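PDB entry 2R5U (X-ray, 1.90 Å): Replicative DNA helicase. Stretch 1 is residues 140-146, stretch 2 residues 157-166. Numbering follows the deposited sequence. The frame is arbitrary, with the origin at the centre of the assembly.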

# COMPACT_ATOMS: atom_id res chain seq x y z
N THR B 140 25.91 -12.28 7.08
CA THR B 140 24.95 -12.87 6.14
C THR B 140 24.33 -11.79 5.26
O THR B 140 23.97 -12.05 4.11
CB THR B 140 23.84 -13.77 6.79
OG1 THR B 140 22.62 -13.04 6.95
CG2 THR B 140 24.27 -14.40 8.11
N ARG B 141 24.23 -10.57 5.79
CA ARG B 141 23.79 -9.44 4.99
C ARG B 141 24.78 -9.15 3.85
O ARG B 141 24.37 -8.90 2.72
CB ARG B 141 23.58 -8.20 5.85
CG ARG B 141 22.54 -7.27 5.28
CD ARG B 141 21.97 -6.31 6.35
NE ARG B 141 21.27 -7.00 7.43
CZ ARG B 141 21.55 -6.86 8.73
NH1 ARG B 141 22.52 -6.06 9.15
NH2 ARG B 141 20.83 -7.54 9.63
N VAL B 142 26.07 -9.21 4.16
CA VAL B 142 27.14 -9.00 3.16
C VAL B 142 27.11 -10.07 2.06
O VAL B 142 27.18 -9.74 0.88
CB VAL B 142 28.53 -8.92 3.83
CG1 VAL B 142 29.66 -8.97 2.80
CG2 VAL B 142 28.62 -7.64 4.66
N VAL B 143 27.00 -11.34 2.46
CA VAL B 143 26.81 -12.45 1.53
C VAL B 143 25.62 -12.17 0.60
O VAL B 143 25.76 -12.23 -0.63
CB VAL B 143 26.60 -13.79 2.27
CG1 VAL B 143 26.33 -14.93 1.29
CG2 VAL B 143 27.81 -14.12 3.10
N GLN B 144 24.47 -11.84 1.18
CA GLN B 144 23.30 -11.49 0.38
C GLN B 144 23.57 -10.41 -0.66
O GLN B 144 23.15 -10.56 -1.81
CB GLN B 144 22.12 -11.07 1.27
CG GLN B 144 21.39 -12.24 1.91
CD GLN B 144 20.36 -11.80 2.96
OE1 GLN B 144 19.63 -12.64 3.50
NE2 GLN B 144 20.30 -10.50 3.24
N TYR B 145 24.28 -9.35 -0.27
CA TYR B 145 24.65 -8.27 -1.19
C TYR B 145 25.58 -8.72 -2.32
O TYR B 145 25.46 -8.23 -3.45
CB TYR B 145 25.34 -7.11 -0.45
CG TYR B 145 24.46 -6.33 0.53
CD1 TYR B 145 25.03 -5.43 1.43
CD2 TYR B 145 23.07 -6.52 0.56
CE1 TYR B 145 24.24 -4.72 2.32
CE2 TYR B 145 22.27 -5.81 1.45
CZ TYR B 145 22.86 -4.92 2.33
OH TYR B 145 22.07 -4.22 3.22
N GLY B 146 26.50 -9.63 -1.99
CA GLY B 146 27.40 -10.23 -2.97
C GLY B 146 26.65 -10.99 -4.06
O GLY B 146 26.92 -10.81 -5.24
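Stretch 2, residues 157-166: EVVDRAQAEI

Stretch 2 is helical throughout and lies antiparallel to the helix of stretch 1, their N-to-C directions 175° apart and their axes 9.3 Å apart at closest approach. The register follows one helical turn: Val-142 pairs with Ala-162, whose CA atoms are 5.1 Å apart, and three residues further on Tyr-145 meets Val-158, four residues back, with CA to CA at 6.5 Å.

Tyr-145 covers the most surface. Its CB points toward stretch 2, and with chi1 in m the side chain enters a hole formed by Val-158, Arg-161, Ala-162 and Glu-165. Its CE1 lies 3.6 Å from CB of Arg-161, and its CB packs 4.1 Å from CG1 of Val-158.

Glu-165 closes the polar end of this hole. Its chi1 and chi2 are both m, and its carboxylate serves two partners: OE2 accepts a hydrogen bond from OH of Tyr-145 at 3.1 Å, while OE1 takes NH1 of Arg-141 at 2.7 Å in a hydrogen-bonded salt bridge. One acid thus ties together two residues spaced i and i+4 on the opposing helix.

Val-142 supplies the apolar counterpart, its CG2 resting 3.9 Å from CB of Ala-162. The small alanine side chain accompanies the closest backbone pairing here, while the long side chains of Arg-141 and Glu-165 span a wider gap, about 7.6 Å from CA of Arg-141 to CA of Glu-165.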

# COMPACT_ATOMS: atom_id res chain seq x y z
N GLU B 157 28.78 0.79 -4.84
CA GLU B 157 27.72 1.04 -3.88
C GLU B 157 27.25 -0.23 -3.20
O GLU B 157 26.70 -0.18 -2.10
CB GLU B 157 26.57 1.81 -4.53
CG GLU B 157 26.80 3.32 -4.51
CD GLU B 157 26.61 3.97 -5.86
OE1 GLU B 157 25.53 3.77 -6.48
OE2 GLU B 157 27.54 4.69 -6.30
N VAL B 158 27.48 -1.37 -3.84
CA VAL B 158 27.26 -2.67 -3.23
C VAL B 158 28.27 -2.85 -2.09
O VAL B 158 27.90 -3.17 -0.96
CB VAL B 158 27.40 -3.83 -4.26
CG1 VAL B 158 27.14 -5.18 -3.61
CG2 VAL B 158 26.45 -3.61 -5.42
N VAL B 159 29.54 -2.61 -2.41
CA VAL B 159 30.63 -2.72 -1.44
C VAL B 159 30.42 -1.75 -0.26
O VAL B 159 30.60 -2.12 0.91
CB VAL B 159 32.01 -2.47 -2.11
CG1 VAL B 159 33.10 -2.31 -1.06
CG2 VAL B 159 32.36 -3.60 -3.07
N ASP B 160 30.03 -0.52 -0.57
CA ASP B 160 29.73 0.47 0.46
C ASP B 160 28.58 0.05 1.39
O ASP B 160 28.65 0.30 2.59
CB ASP B 160 29.46 1.85 -0.16
CG ASP B 160 29.36 2.93 0.89
OD1 ASP B 160 30.42 3.45 1.35
OD2 ASP B 160 28.21 3.25 1.24
N ARG B 161 27.54 -0.60 0.85
CA ARG B 161 26.43 -1.07 1.70
C ARG B 161 26.96 -2.14 2.65
O ARG B 161 26.66 -2.11 3.85
CB ARG B 161 25.25 -1.63 0.88
CG ARG B 161 24.64 -0.68 -0.16
CD ARG B 161 24.61 0.76 0.33
NE ARG B 161 25.09 1.69 -0.69
CZ ARG B 161 24.35 2.66 -1.22
NH1 ARG B 161 23.10 2.83 -0.83
NH2 ARG B 161 24.87 3.47 -2.14
N ALA B 162 27.75 -3.06 2.10
CA ALA B 162 28.43 -4.10 2.88
C ALA B 162 29.25 -3.52 4.03
O ALA B 162 29.13 -3.96 5.16
CB ALA B 162 29.30 -4.96 1.97
N GLN B 163 30.07 -2.51 3.73
CA GLN B 163 30.92 -1.88 4.75
C GLN B 163 30.13 -1.12 5.83
O GLN B 163 30.47 -1.17 7.01
CB GLN B 163 31.96 -0.98 4.09
CG GLN B 163 32.92 -1.74 3.18
CD GLN B 163 33.84 -0.84 2.40
OE1 GLN B 163 33.62 0.37 2.32
NE2 GLN B 163 34.90 -1.42 1.83
N ALA B 164 29.07 -0.42 5.41
CA ALA B 164 28.12 0.22 6.32
C ALA B 164 27.55 -0.76 7.36
O ALA B 164 27.31 -0.38 8.51
CB ALA B 164 26.98 0.90 5.54
N GLU B 165 27.35 -2.02 6.96
CA GLU B 165 26.84 -3.06 7.87
C GLU B 165 27.80 -3.36 9.02
O GLU B 165 27.38 -3.45 10.18
CB GLU B 165 26.51 -4.37 7.12
CG GLU B 165 25.44 -4.23 6.07
CD GLU B 165 24.09 -3.82 6.63
OE1 GLU B 165 23.80 -4.13 7.80
OE2 GLU B 165 23.30 -3.20 5.89
N ILE B 166 29.09 -3.49 8.69
CA ILE B 166 30.13 -3.78 9.67
C ILE B 166 30.51 -2.55 10.52
O ILE B 166 30.85 -2.68 11.69
CB ILE B 166 31.38 -4.39 8.99
CG1 ILE B 166 31.01 -5.70 8.27
CG2 ILE B 166 32.50 -4.63 9.98
CD1 ILE B 166 30.53 -6.82 9.18